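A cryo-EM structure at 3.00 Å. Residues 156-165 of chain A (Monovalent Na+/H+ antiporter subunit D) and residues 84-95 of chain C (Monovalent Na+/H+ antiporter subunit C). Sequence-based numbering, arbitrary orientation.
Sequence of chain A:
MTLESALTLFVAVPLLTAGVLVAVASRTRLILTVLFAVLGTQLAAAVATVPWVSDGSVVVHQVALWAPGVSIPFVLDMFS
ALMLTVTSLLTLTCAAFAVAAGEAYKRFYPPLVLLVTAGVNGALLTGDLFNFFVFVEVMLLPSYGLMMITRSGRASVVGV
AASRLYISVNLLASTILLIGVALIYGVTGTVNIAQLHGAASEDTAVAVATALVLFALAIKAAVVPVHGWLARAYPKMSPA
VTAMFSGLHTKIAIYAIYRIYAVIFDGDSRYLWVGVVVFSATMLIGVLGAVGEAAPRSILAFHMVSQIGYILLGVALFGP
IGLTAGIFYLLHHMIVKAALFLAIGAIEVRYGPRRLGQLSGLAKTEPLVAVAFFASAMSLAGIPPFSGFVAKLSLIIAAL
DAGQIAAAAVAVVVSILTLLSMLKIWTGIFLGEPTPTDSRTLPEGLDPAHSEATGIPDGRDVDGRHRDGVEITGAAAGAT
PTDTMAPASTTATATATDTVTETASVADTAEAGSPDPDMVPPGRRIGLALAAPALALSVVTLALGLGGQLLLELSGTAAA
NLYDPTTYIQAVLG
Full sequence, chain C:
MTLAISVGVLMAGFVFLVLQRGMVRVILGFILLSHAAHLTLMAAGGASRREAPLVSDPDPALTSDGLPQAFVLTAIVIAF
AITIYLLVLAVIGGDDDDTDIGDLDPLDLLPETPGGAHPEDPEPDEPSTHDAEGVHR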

# COMPACT_ATOMS: atom_id res chain seq x y z
N SER A 156 -17.13 -7.45 6.20
CA SER A 156 -17.09 -8.91 6.17
C SER A 156 -15.88 -9.42 6.94
O SER A 156 -15.02 -8.67 7.40
CB SER A 156 -17.07 -9.41 4.73
OG SER A 156 -15.89 -9.00 4.07
N VAL A 157 -15.82 -10.75 7.08
CA VAL A 157 -14.65 -11.38 7.68
C VAL A 157 -13.43 -11.15 6.80
O VAL A 157 -12.31 -10.98 7.31
CB VAL A 157 -14.91 -12.87 7.91
CG1 VAL A 157 -13.69 -13.55 8.51
CG2 VAL A 157 -16.12 -13.06 8.80
N VAL A 158 -13.61 -11.13 5.48
CA VAL A 158 -12.50 -10.88 4.58
C VAL A 158 -12.03 -9.44 4.70
O VAL A 158 -10.83 -9.16 4.75
CB VAL A 158 -12.90 -11.22 3.14
CG1 VAL A 158 -11.76 -10.95 2.19
CG2 VAL A 158 -13.35 -12.66 3.05
N GLY A 159 -12.97 -8.49 4.73
CA GLY A 159 -12.63 -7.09 4.88
C GLY A 159 -12.04 -6.73 6.22
O GLY A 159 -11.55 -5.60 6.37
N VAL A 160 -12.07 -7.64 7.19
CA VAL A 160 -11.49 -7.37 8.49
C VAL A 160 -10.17 -8.13 8.60
O VAL A 160 -9.25 -7.69 9.29
CB VAL A 160 -12.45 -7.74 9.63
CG1 VAL A 160 -11.79 -7.58 10.98
CG2 VAL A 160 -13.70 -6.89 9.56
N ALA A 161 -10.06 -9.25 7.89
CA ALA A 161 -8.77 -9.94 7.83
C ALA A 161 -7.77 -9.13 7.02
O ALA A 161 -6.59 -9.06 7.37
CB ALA A 161 -8.95 -11.34 7.23
N ALA A 162 -8.23 -8.52 5.92
CA ALA A 162 -7.37 -7.61 5.17
C ALA A 162 -6.92 -6.44 6.03
O ALA A 162 -5.77 -6.01 5.96
CB ALA A 162 -8.09 -7.12 3.92
N SER A 163 -7.82 -5.92 6.86
CA SER A 163 -7.45 -4.82 7.75
C SER A 163 -6.46 -5.27 8.81
O SER A 163 -5.52 -4.53 9.14
CB SER A 163 -8.70 -4.23 8.40
OG SER A 163 -8.36 -3.24 9.35
N ARG A 164 -6.65 -6.47 9.35
CA ARG A 164 -5.68 -7.03 10.29
C ARG A 164 -4.30 -7.10 9.65
O ARG A 164 -3.31 -6.65 10.23
CB ARG A 164 -6.11 -8.42 10.74
CG ARG A 164 -7.23 -8.45 11.77
CD ARG A 164 -7.54 -9.88 12.15
NE ARG A 164 -8.78 -10.00 12.90
CZ ARG A 164 -9.31 -11.16 13.27
NH1 ARG A 164 -8.71 -12.29 12.97
NH2 ARG A 164 -10.45 -11.18 13.95
N LEU A 165 -4.22 -7.66 8.44
CA LEU A 165 -2.94 -7.78 7.75
C LEU A 165 -2.32 -6.42 7.48
O LEU A 165 -1.12 -6.21 7.70
CB LEU A 165 -3.12 -8.56 6.45
CG LEU A 165 -1.94 -8.54 5.49
CD1 LEU A 165 -0.73 -9.19 6.14
CD2 LEU A 165 -2.30 -9.24 4.20
N ILE C 84 -5.14 -0.43 20.62
CA ILE C 84 -6.58 -0.41 20.87
C ILE C 84 -7.33 -0.84 19.62
O ILE C 84 -8.27 -1.66 19.68
CB ILE C 84 -7.03 0.98 21.34
CG1 ILE C 84 -6.43 1.30 22.71
CG2 ILE C 84 -8.54 1.07 21.40
CD1 ILE C 84 -6.60 2.74 23.12
N TYR C 85 -6.94 -0.31 18.46
CA TYR C 85 -7.66 -0.67 17.25
C TYR C 85 -7.42 -2.12 16.85
O TYR C 85 -8.32 -2.79 16.35
CB TYR C 85 -7.32 0.27 16.09
CG TYR C 85 -8.27 0.08 14.94
CD1 TYR C 85 -9.56 0.59 15.00
CD2 TYR C 85 -7.89 -0.62 13.80
CE1 TYR C 85 -10.44 0.41 13.95
CE2 TYR C 85 -8.77 -0.80 12.75
CZ TYR C 85 -10.04 -0.28 12.83
OH TYR C 85 -10.92 -0.46 11.79
N LEU C 86 -6.21 -2.63 17.08
CA LEU C 86 -5.96 -4.04 16.79
C LEU C 86 -6.79 -4.94 17.70
O LEU C 86 -7.31 -5.97 17.27
CB LEU C 86 -4.47 -4.36 16.92
CG LEU C 86 -3.62 -4.06 15.69
CD1 LEU C 86 -2.17 -4.41 15.95
CD2 LEU C 86 -4.15 -4.82 14.49
N LEU C 87 -6.93 -4.55 18.97
CA LEU C 87 -7.72 -5.34 19.91
C LEU C 87 -9.19 -5.33 19.53
O LEU C 87 -9.86 -6.37 19.62
CB LEU C 87 -7.52 -4.82 21.33
CG LEU C 87 -6.15 -5.11 21.94
CD1 LEU C 87 -5.89 -4.19 23.11
CD2 LEU C 87 -6.05 -6.57 22.36
N VAL C 88 -9.72 -4.18 19.12
CA VAL C 88 -11.11 -4.17 18.69
C VAL C 88 -11.27 -4.90 17.35
O VAL C 88 -12.36 -5.38 17.04
CB VAL C 88 -11.68 -2.74 18.61
CG1 VAL C 88 -10.97 -1.94 17.56
CG2 VAL C 88 -13.17 -2.75 18.38
N LEU C 89 -10.19 -5.00 16.56
CA LEU C 89 -10.23 -5.85 15.38
C LEU C 89 -10.25 -7.32 15.74
O LEU C 89 -10.76 -8.15 14.97
CB LEU C 89 -9.02 -5.57 14.48
CG LEU C 89 -9.08 -4.46 13.43
CD1 LEU C 89 -8.11 -4.79 12.32
CD2 LEU C 89 -10.48 -4.30 12.89
N ALA C 90 -9.68 -7.68 16.89
CA ALA C 90 -9.58 -9.09 17.26
C ALA C 90 -10.92 -9.72 17.61
O ALA C 90 -11.02 -10.95 17.63
CB ALA C 90 -8.61 -9.25 18.44
N VAL C 91 -11.95 -8.92 17.90
CA VAL C 91 -13.20 -9.46 18.42
C VAL C 91 -14.37 -9.22 17.47
O VAL C 91 -15.52 -9.23 17.89
CB VAL C 91 -13.50 -8.90 19.82
CG1 VAL C 91 -12.43 -9.33 20.80
CG2 VAL C 91 -13.61 -7.39 19.77
N ILE C 92 -14.10 -9.00 16.18
CA ILE C 92 -15.15 -8.84 15.19
C ILE C 92 -15.06 -9.89 14.09
O ILE C 92 -16.08 -10.44 13.66
CB ILE C 92 -15.17 -7.42 14.59
CG1 ILE C 92 -15.54 -6.38 15.64
CG2 ILE C 92 -16.13 -7.35 13.43
CD1 ILE C 92 -15.31 -4.97 15.18
N GLY C 93 -13.85 -10.17 13.60
CA GLY C 93 -13.70 -11.16 12.54
C GLY C 93 -13.92 -12.57 13.06
O GLY C 93 -13.38 -12.95 14.11
N GLY C 94 -14.70 -13.35 12.33
CA GLY C 94 -14.98 -14.72 12.70
C GLY C 94 -15.67 -14.83 14.05
O GLY C 94 -16.19 -13.88 14.61
N ASP C 95 -15.67 -16.06 14.56
CA ASP C 95 -16.16 -16.36 15.89
C ASP C 95 -15.04 -16.55 16.90
O ASP C 95 -15.32 -16.82 18.07
CB ASP C 95 -17.06 -17.60 15.86
CG ASP C 95 -16.51 -18.69 14.97
OD1 ASP C 95 -15.46 -18.46 14.34
OD2 ASP C 95 -17.12 -19.77 14.90

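Two helices from different subunits of the antiporter run roughly antiparallel, their N-to-C directions 150° apart and their axes 10.5 Å apart at closest approach. Such spacing leaves room for side chains between the backbones, but past the chain C helix the chains draw together: the CA atoms of Val A157 and Gly C93 are 5.0 Å apart, against 6.9 Å for those of Arg A164 and Leu C89.

The CA-to-CB bond of Tyr C85 points sideways, yet the end of its side chain comes nearer, and its ring edge faces Ser A163, with CE2 4.2 Å from Ser A163 OG. One turn later, the CA-to-CB bond of Leu C89 points toward chain A and its side chain fills the gap. Its CD2 packs 4.0 Å from Val A160 CG1, its CD1 lies 3.4 Å from Ser A163 OG, and the same CD1 sits 3.8 Å from Arg A164 CG, so the aliphatic part of the arginine joins the apolar packing.

The backbone of Leu C89 does different work. Near the end of the helix its carbonyl can take a partner from outside, and Arg A164 supplies one: NH2 donates to Leu C89 O at 3.2 Å, while NE adds a weak bond to that O at 3.4 Å. The oxygen lies at the guanidinium edge, where the N-H groups point. An extended side chain carries the charge to this site although its CA-to-CB bond points sideways.

Further on, Arg A164 NH2 also makes a weak bond to Gly C93 O at 3.4 Å. Glycine matters here: an ideal CB on Gly C93 would lie 2.8 Å from Arg A164 NH2, a clash. Gly C94 follows with a positive phi that favours glycine, and its N rests 3.8 Å from Val A157 CG2. The rule is economical: leucine fills, arginine binds carbonyls, and the bare CA of Gly C93 leaves room for the arginine.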